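Local coordinates for sialidase B (Streptococcus pneumoniae serotype 4, PDB 4XJW), which cleaves terminal sialic acids from alpha-2,3-, alpha-2,6- and alpha-2,8-linked glycoconjugates as a family 33 glycosyl hydrolase, at residues R91-A103 with Y602-A614. The protein carries 1 engineered substitution. Sequence-based numbering, arbitrary orientation.
Sequences RPASLWGKHKGQA and YHYGIDLPSYGYA. Engineered in segment 602-614: Gly-605 (natural residue Asp).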
ATOM      1  N   ARG A  91       1.217   8.307  15.806  1.00  8.46           N
ATOM      2  CA  ARG A  91       1.436   7.669  14.527  1.00 10.05           C
ATOM      3  C   ARG A  91       1.207   8.660  13.397  1.00 10.74           C
ATOM      4  O   ARG A  91       0.201   9.371  13.382  1.00  9.29           O
ATOM      5  CB  ARG A  91       0.524   6.465  14.318  1.00  8.75           C
ATOM      6  CG  ARG A  91       1.053   5.558  13.216  1.00  9.28           C
ATOM      7  CD  ARG A  91      -0.051   4.659  12.665  1.00 10.84           C
ATOM      8  NE  ARG A  91      -0.873   5.343  11.671  1.00 10.13           N
ATOM      9  CZ  ARG A  91      -1.836   4.746  10.976  1.00  9.77           C
ATOM     10  NH1 ARG A  91      -2.087   3.457  11.184  1.00  9.98           N
ATOM     11  NH2 ARG A  91      -2.538   5.444  10.083  1.00 12.00           N
ATOM     12  N   PRO A  92       2.129   8.693  12.430  1.00  9.16           N
ATOM     13  CA  PRO A  92       1.927   9.516  11.232  1.00  9.00           C
ATOM     14  C   PRO A  92       0.677   9.102  10.445  1.00  9.76           C
ATOM     15  O   PRO A  92       0.129   8.010  10.681  1.00  9.14           O
ATOM     16  CB  PRO A  92       3.176   9.215  10.399  1.00 10.43           C
ATOM     17  CG  PRO A  92       4.232   8.939  11.451  1.00 10.26           C
ATOM     18  CD  PRO A  92       3.495   8.137  12.490  1.00 12.46           C
ATOM     19  N   ALA A  93       0.252   9.980   9.532  1.00  9.24           N
ATOM     20  CA  ALA A  93      -0.771   9.677   8.523  1.00  8.19           C
ATOM     21  C   ALA A  93      -2.009   9.033   9.124  1.00 10.45           C
ATOM     22  O   ALA A  93      -2.431   7.969   8.680  1.00 10.32           O
ATOM     23  CB  ALA A  93      -0.186   8.788   7.417  1.00 10.92           C
ATOM     24  N   SER A  94      -2.586   9.674  10.132  1.00  9.14           N
ATOM     25  CA  SER A  94      -3.769   9.127  10.804  1.00  9.29           C
ATOM     26  C   SER A  94      -5.087   9.849  10.492  1.00 11.28           C
ATOM     27  O   SER A  94      -6.152   9.367  10.882  1.00 12.23           O
ATOM     28  CB  SER A  94      -3.533   9.085  12.316  1.00  9.55           C
ATOM     29  OG  SER A  94      -2.494   8.181  12.638  1.00  9.98           O
ATOM     30  N   LEU A  95      -5.020  10.993   9.805  1.00 11.08           N
ATOM     31  CA  LEU A  95      -6.175  11.893   9.687  1.00 10.81           C
ATOM     32  C   LEU A  95      -6.584  12.182   8.251  1.00 10.26           C
ATOM     33  O   LEU A  95      -5.792  12.051   7.323  1.00 11.29           O
ATOM     34  CB  LEU A  95      -5.845  13.250  10.331  1.00 10.86           C
ATOM     35  CG  LEU A  95      -5.565  13.259  11.826  1.00 12.59           C
ATOM     36  CD1 LEU A  95      -5.129  14.650  12.279  1.00 13.28           C
ATOM     37  CD2 LEU A  95      -6.784  12.833  12.598  1.00 16.69           C
ATOM     38  N   TRP A  96      -7.838  12.592   8.082  1.00 11.83           N
ATOM     39  CA  TRP A  96      -8.294  13.206   6.843  1.00 10.12           C
ATOM     40  C   TRP A  96      -8.475  14.701   7.045  1.00  9.93           C
ATOM     41  O   TRP A  96      -8.727  15.160   8.169  1.00 13.22           O
ATOM     42  CB  TRP A  96      -9.622  12.584   6.419  1.00  8.66           C
ATOM     43  CG  TRP A  96      -9.440  11.391   5.521  1.00 11.68           C
ATOM     44  CD1 TRP A  96      -9.145  10.108   5.907  1.00  9.37           C
ATOM     45  CD2 TRP A  96      -9.522  11.373   4.087  1.00 11.74           C
ATOM     46  NE1 TRP A  96      -9.050   9.293   4.790  1.00 10.16           N
ATOM     47  CE2 TRP A  96      -9.273  10.048   3.665  1.00 10.27           C
ATOM     48  CE3 TRP A  96      -9.766  12.352   3.116  1.00 12.13           C
ATOM     49  CZ2 TRP A  96      -9.266   9.679   2.313  1.00 12.05           C
ATOM     50  CZ3 TRP A  96      -9.772  11.983   1.779  1.00 10.39           C
ATOM     51  CH2 TRP A  96      -9.521  10.657   1.391  1.00  9.85           C
ATOM     52  N   GLY A  97      -8.350  15.464   5.965  1.00 11.93           N
ATOM     53  CA  GLY A  97      -8.499  16.912   6.030  1.00 14.98           C
ATOM     54  C   GLY A  97      -9.751  17.389   5.315  1.00 12.79           C
ATOM     55  O   GLY A  97     -10.668  17.951   5.939  1.00 12.75           O
ATOM     56  N   LYS A  98      -9.795  17.141   4.002  1.00 11.58           N
ATOM     57  CA  LYS A  98     -10.915  17.547   3.150  1.00 13.54           C
ATOM     58  C   LYS A  98     -11.281  16.440   2.172  1.00 12.95           C
ATOM     59  O   LYS A  98     -10.446  15.607   1.820  1.00 13.52           O
ATOM     60  CB  LYS A  98     -10.561  18.798   2.334  1.00 14.65           C
ATOM     61  CG  LYS A  98     -10.446  20.085   3.136  1.00 22.39           C
ATOM     62  CD  LYS A  98     -10.205  21.303   2.237  1.00 29.86           C
ATOM     63  CE  LYS A  98     -11.507  21.821   1.623  1.00 35.71           C
ATOM     64  NZ  LYS A  98     -11.258  22.715   0.455  1.00 39.41           N
ATOM     65  N   HIS A  99     -12.533  16.458   1.717  1.00 14.14           N
ATOM     66  CA  HIS A  99     -13.044  15.501   0.742  1.00 14.00           C
ATOM     67  C   HIS A  99     -14.192  16.194   0.021  1.00 14.54           C
ATOM     68  O   HIS A  99     -15.072  16.762   0.670  1.00 15.49           O
ATOM     69  CB  HIS A  99     -13.517  14.233   1.463  1.00 13.32           C
ATOM     70  CG  HIS A  99     -14.106  13.188   0.564  1.00 15.61           C
ATOM     71  ND1 HIS A  99     -13.379  12.537  -0.409  1.00 12.14           N
ATOM     72  CD2 HIS A  99     -15.348  12.652   0.528  1.00 15.07           C
ATOM     73  CE1 HIS A  99     -14.158  11.664  -1.027  1.00 15.75           C
ATOM     74  NE2 HIS A  99     -15.356  11.714  -0.475  1.00 16.74           N
ATOM     75  N   LYS A 100     -14.148  16.187  -1.311  1.00 14.54           N
ATOM     76  CA  LYS A 100     -15.199  16.789  -2.140  1.00 18.11           C
ATOM     77  C   LYS A 100     -15.527  18.229  -1.744  1.00 18.49           C
ATOM     78  O   LYS A 100     -16.700  18.623  -1.697  1.00 20.44           O
ATOM     79  CB  LYS A 100     -16.458  15.932  -2.115  1.00 19.16           C
ATOM     80  CG  LYS A 100     -16.281  14.575  -2.773  1.00 17.31           C
ATOM     81  CD  LYS A 100     -17.540  13.741  -2.636  1.00 15.85           C
ATOM     82  CE  LYS A 100     -17.372  12.413  -3.337  1.00 19.94           C
ATOM     83  NZ  LYS A 100     -18.621  11.597  -3.291  1.00 24.21           N
ATOM     84  N   GLY A 101     -14.482  18.993  -1.444  1.00 20.04           N
ATOM     85  CA  GLY A 101     -14.616  20.408  -1.134  1.00 25.25           C
ATOM     86  C   GLY A 101     -15.138  20.744   0.252  1.00 29.56           C
ATOM     87  O   GLY A 101     -15.512  21.891   0.507  1.00 31.21           O
ATOM     88  N   GLN A 102     -15.164  19.763   1.152  1.00 20.45           N
ATOM     89  CA  GLN A 102     -15.653  19.989   2.511  1.00 20.92           C
ATOM     90  C   GLN A 102     -14.692  19.397   3.529  1.00 17.48           C
ATOM     91  O   GLN A 102     -14.131  18.326   3.306  1.00 19.10           O
ATOM     92  CB  GLN A 102     -17.039  19.357   2.721  1.00 23.78           C
ATOM     93  CG  GLN A 102     -18.162  19.937   1.868  1.00 24.23           C
ATOM     94  CD  GLN A 102     -19.524  19.361   2.229  1.00 43.55           C
ATOM     95  OE1 GLN A 102     -20.013  18.437   1.576  1.00 43.34           O
ATOM     96  NE2 GLN A 102     -20.142  19.903   3.273  1.00 38.81           N
ATOM     97  N   ALA A 103     -14.507  20.084   4.651  1.00 18.59           N
ATOM     98  CA  ALA A 103     -13.727  19.524   5.748  1.00 16.37           C
ATOM     99  C   ALA A 103     -14.333  18.203   6.230  1.00 14.94           C
ATOM    100  O   ALA A 103     -15.555  18.085   6.396  1.00 17.73           O
ATOM    101  CB  ALA A 103     -13.629  20.518   6.901  1.00 18.35           C
ATOM    102  N   TYR A 602      -8.334  20.344 -15.466  1.00 18.06           N
ATOM    103  CA  TYR A 602      -8.860  20.313 -14.102  1.00 18.91           C
ATOM    104  C   TYR A 602      -7.915  19.571 -13.153  1.00 21.46           C
ATOM    105  O   TYR A 602      -7.370  18.528 -13.513  1.00 16.71           O
ATOM    106  CB  TYR A 602     -10.234  19.634 -14.080  1.00 20.40           C
ATOM    107  CG  TYR A 602     -11.278  20.281 -14.967  1.00 19.57           C
ATOM    108  CD1 TYR A 602     -11.927  21.441 -14.570  1.00 20.33           C
ATOM    109  CD2 TYR A 602     -11.632  19.712 -16.185  1.00 20.75           C
ATOM    110  CE1 TYR A 602     -12.889  22.027 -15.363  1.00 20.01           C
ATOM    111  CE2 TYR A 602     -12.592  20.285 -16.987  1.00 21.38           C
ATOM    112  CZ  TYR A 602     -13.216  21.449 -16.569  1.00 24.35           C
ATOM    113  OH  TYR A 602     -14.171  22.037 -17.358  1.00 28.27           O
ATOM    114  N   HIS A 603      -7.714  20.119 -11.955  1.00 19.79           N
ATOM    115  CA  HIS A 603      -6.940  19.457 -10.898  1.00 13.73           C
ATOM    116  C   HIS A 603      -7.829  19.314  -9.666  1.00 20.03           C
ATOM    117  O   HIS A 603      -8.319  20.315  -9.143  1.00 24.99           O
ATOM    118  CB  HIS A 603      -5.720  20.301 -10.515  1.00 19.81           C
ATOM    119  CG  HIS A 603      -4.667  20.365 -11.575  1.00 21.40           C
ATOM    120  ND1 HIS A 603      -3.419  19.795 -11.421  1.00 20.41           N
ATOM    121  CD2 HIS A 603      -4.665  20.945 -12.800  1.00 21.56           C
ATOM    122  CE1 HIS A 603      -2.701  20.013 -12.508  1.00 19.07           C
ATOM    123  NE2 HIS A 603      -3.432  20.712 -13.359  1.00 24.17           N
ATOM    124  N   TYR A 604      -8.040  18.083  -9.199  1.00 15.12           N
ATOM    125  CA  TYR A 604      -8.804  17.861  -7.973  1.00 14.30           C
ATOM    126  C   TYR A 604      -7.894  17.386  -6.850  1.00 13.92           C
ATOM    127  O   TYR A 604      -7.215  16.377  -6.986  1.00 13.69           O
ATOM    128  CB  TYR A 604      -9.898  16.816  -8.192  1.00 16.10           C
ATOM    129  CG  TYR A 604     -10.560  16.376  -6.900  1.00 16.98           C
ATOM    130  CD1 TYR A 604     -11.505  17.183  -6.267  1.00 15.25           C
ATOM    131  CD2 TYR A 604     -10.237  15.158  -6.311  1.00 11.89           C
ATOM    132  CE1 TYR A 604     -12.100  16.789  -5.077  1.00 14.80           C
ATOM    133  CE2 TYR A 604     -10.827  14.757  -5.134  1.00 13.58           C
ATOM    134  CZ  TYR A 604     -11.758  15.576  -4.519  1.00 14.84           C
ATOM    135  OH  TYR A 604     -12.342  15.165  -3.340  1.00 16.57           O
ATOM    136  N   GLY A 605      -7.894  18.106  -5.739  1.00 13.94           N
ATOM    137  CA  GLY A 605      -7.094  17.699  -4.585  1.00 14.71           C
ATOM    138  C   GLY A 605      -7.813  16.616  -3.783  1.00 13.07           C
ATOM    139  O   GLY A 605      -8.900  16.841  -3.257  1.00 14.77           O
ATOM    140  N   ILE A 606      -7.197  15.442  -3.686  1.00 11.15           N
ATOM    141  CA  ILE A 606      -7.772  14.319  -2.936  1.00 12.63           C
ATOM    142  C   ILE A 606      -7.913  14.665  -1.444  1.00 10.70           C
ATOM    143  O   ILE A 606      -8.895  14.315  -0.788  1.00 12.47           O
ATOM    144  CB  ILE A 606      -6.895  13.064  -3.114  1.00 13.85           C
ATOM    145  CG1 ILE A 606      -6.935  12.580  -4.565  1.00 17.71           C
ATOM    146  CG2 ILE A 606      -7.347  11.946  -2.172  1.00 12.38           C
ATOM    147  CD1 ILE A 606      -8.117  11.684  -4.853  1.00 17.07           C
ATOM    148  N   ASP A 607      -6.912  15.360  -0.913  1.00 10.94           N
ATOM    149  CA  ASP A 607      -6.925  15.840   0.465  1.00 12.87           C
ATOM    150  C   ASP A 607      -5.858  16.937   0.514  1.00 14.63           C
ATOM    151  O   ASP A 607      -5.343  17.339  -0.534  1.00 15.61           O
ATOM    152  CB  ASP A 607      -6.625  14.693   1.443  1.00 11.83           C
ATOM    153  CG  ASP A 607      -7.050  14.997   2.879  1.00 11.00           C
ATOM    154  OD1 ASP A 607      -7.348  16.170   3.200  1.00 12.84           O
ATOM    155  OD2 ASP A 607      -7.082  14.053   3.707  1.00 10.82           O
ATOM    156  N   LEU A 608      -5.518  17.408   1.714  1.00 13.69           N
ATOM    157  CA  LEU A 608      -4.624  18.561   1.895  1.00 12.99           C
ATOM    158  C   LEU A 608      -3.289  18.347   1.211  1.00 12.92           C
ATOM    159  O   LEU A 608      -2.803  17.217   1.133  1.00 13.74           O
ATOM    160  CB  LEU A 608      -4.389  18.815   3.387  1.00 11.69           C
ATOM    161  CG  LEU A 608      -5.618  18.902   4.285  1.00 15.45           C
ATOM    162  CD1 LEU A 608      -5.266  19.365   5.694  1.00 16.05           C
ATOM    163  CD2 LEU A 608      -6.681  19.797   3.655  1.00 18.10           C
ATOM    164  N   PRO A 609      -2.674  19.432   0.714  1.00 13.82           N
ATOM    165  CA  PRO A 609      -1.358  19.334   0.078  1.00 14.55           C
ATOM    166  C   PRO A 609      -0.310  18.670   0.978  1.00 13.20           C
ATOM    167  O   PRO A 609       0.631  18.045   0.475  1.00 16.53           O
ATOM    168  CB  PRO A 609      -0.992  20.801  -0.180  1.00 17.47           C
ATOM    169  CG  PRO A 609      -2.306  21.469  -0.397  1.00 16.85           C
ATOM    170  CD  PRO A 609      -3.289  20.758   0.526  1.00 17.36           C
ATOM    171  N   SER A 610      -0.466  18.797   2.295  1.00 14.17           N
ATOM    172  CA  SER A 610       0.514  18.244   3.226  1.00 13.11           C
ATOM    173  C   SER A 610       0.214  16.808   3.673  1.00 12.50           C
ATOM    174  O   SER A 610       1.024  16.192   4.365  1.00 12.04           O
ATOM    175  CB  SER A 610       0.623  19.138   4.457  1.00 12.82           C
ATOM    176  OG  SER A 610      -0.621  19.196   5.124  1.00 15.05           O
ATOM    177  N   TYR A 611      -0.947  16.281   3.295  1.00 11.66           N
ATOM    178  CA  TYR A 611      -1.305  14.920   3.688  1.00 11.95           C
ATOM    179  C   TYR A 611      -0.823  13.904   2.645  1.00 10.17           C
ATOM    180  O   TYR A 611      -0.758  14.206   1.444  1.00  9.95           O
ATOM    181  CB  TYR A 611      -2.805  14.806   3.938  1.00 10.57           C
ATOM    182  CG  TYR A 611      -3.265  15.346   5.279  1.00  9.78           C
ATOM    183  CD1 TYR A 611      -2.437  16.139   6.066  1.00 11.36           C
ATOM    184  CD2 TYR A 611      -4.529  15.035   5.772  1.00 11.29           C
ATOM    185  CE1 TYR A 611      -2.862  16.619   7.298  1.00 13.03           C
ATOM    186  CE2 TYR A 611      -4.967  15.512   7.004  1.00  9.81           C
ATOM    187  CZ  TYR A 611      -4.117  16.312   7.765  1.00  9.67           C
ATOM    188  OH  TYR A 611      -4.517  16.796   8.991  1.00 11.22           O
ATOM    189  N   GLY A 612      -0.454  12.714   3.117  1.00  9.32           N
ATOM    190  CA  GLY A 612       0.219  11.718   2.298  1.00 10.77           C
ATOM    191  C   GLY A 612      -0.585  11.154   1.141  1.00  8.54           C
ATOM    192  O   GLY A 612      -1.795  10.920   1.235  1.00 10.58           O
ATOM    193  N   TYR A 613       0.102  10.930   0.030  1.00  8.27           N
ATOM    194  CA  TYR A 613      -0.508  10.276  -1.121  1.00  9.35           C
ATOM    195  C   TYR A 613       0.603   9.672  -1.950  1.00  8.71           C
ATOM    196  O   TYR A 613       1.466  10.394  -2.450  1.00  9.90           O
ATOM    197  CB  TYR A 613      -1.277  11.302  -1.958  1.00 10.78           C
ATOM    198  CG  TYR A 613      -2.189  10.707  -3.017  1.00  7.98           C
ATOM    199  CD1 TYR A 613      -1.726  10.379  -4.295  1.00  8.89           C
ATOM    200  CD2 TYR A 613      -3.532  10.509  -2.746  1.00  8.95           C
ATOM    201  CE1 TYR A 613      -2.604   9.849  -5.278  1.00  9.47           C
ATOM    202  CE2 TYR A 613      -4.405   9.991  -3.696  1.00 10.07           C
ATOM    203  CZ  TYR A 613      -3.936   9.656  -4.951  1.00 10.74           C
ATOM    204  OH  TYR A 613      -4.850   9.146  -5.852  1.00 12.75           O
ATOM    205  N   ALA A 614       0.620   8.350  -2.076  1.00  7.93           N
ATOM    206  CA  ALA A 614       1.722   7.685  -2.750  1.00  8.27           C
ATOM    207  C   ALA A 614       1.246   6.888  -3.958  1.00  9.14           C
ATOM    208  O   ALA A 614       0.706   7.476  -4.886  1.00  9.25           O
ATOM    209  CB  ALA A 614       2.559   6.845  -1.763  1.00 10.56           C
TER
HETATM  210  O   HOH W   1      -7.123  17.021   9.566  1.00 14.02           O
HETATM  211  O   HOH W   2     -11.206  13.199  -1.950  1.00 13.70           O
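Lys-98 and Asp-607 come closest, CA to CA 5.1 Å, where residues 95-98, leading into the type I' turn His-99 to Gln-102, pass the loop after strand 597-605. The carboxylate of Asp-607 grips two successive backbone amides. Its OD2 accepts from Gly-97 N through the syn lone pair (2.9 Å, 158°), while OD1 takes Lys-98 N at 2.8 Å from above the carboxylate plane. Leu-608 N reaches the same OD1 from the opposite face, and together these bonds hold the carboxylate in its rotation. With CG anti to its backbone N (chi1 -162°), Asp-607 brings this group close to the indole of Trp-96; the two planes are 17° apart and Trp-96 CE3 is 3.2 Å from Asp-607 OD2. Gly-97 has no side chain, and Leu-608 CG (3.9 Å from Gly-97 CA) and Asp-607 OD1 fill the place of one. Tyr-611 turns a ring edge to Trp-96 C, Leu-608 CD1 covers one of its faces, and its hydroxyl donates to a water that donates to Trp-96 O. At the hairpin, Lys-100 N donates to Tyr-604 OH at 2.9 Å, near the plane of the ring, and a second water joins that hydroxyl to His-99 ND1 and Ile-606 O. Lys-632 forms a salt bridge with Asp-607 OD2 and a cation-pi contact with Trp-96, whose NE1 bonds to Gln-648. The contact joins the N-terminal concanavalin-like domain to the catalytic beta-propeller: Trp-96 and Ile-606 pack on Phe-630 of strand 626-631 and Ile-650 of strand 647-652, while strand 102-113 backs Leu-95, Trp-96 and His-99.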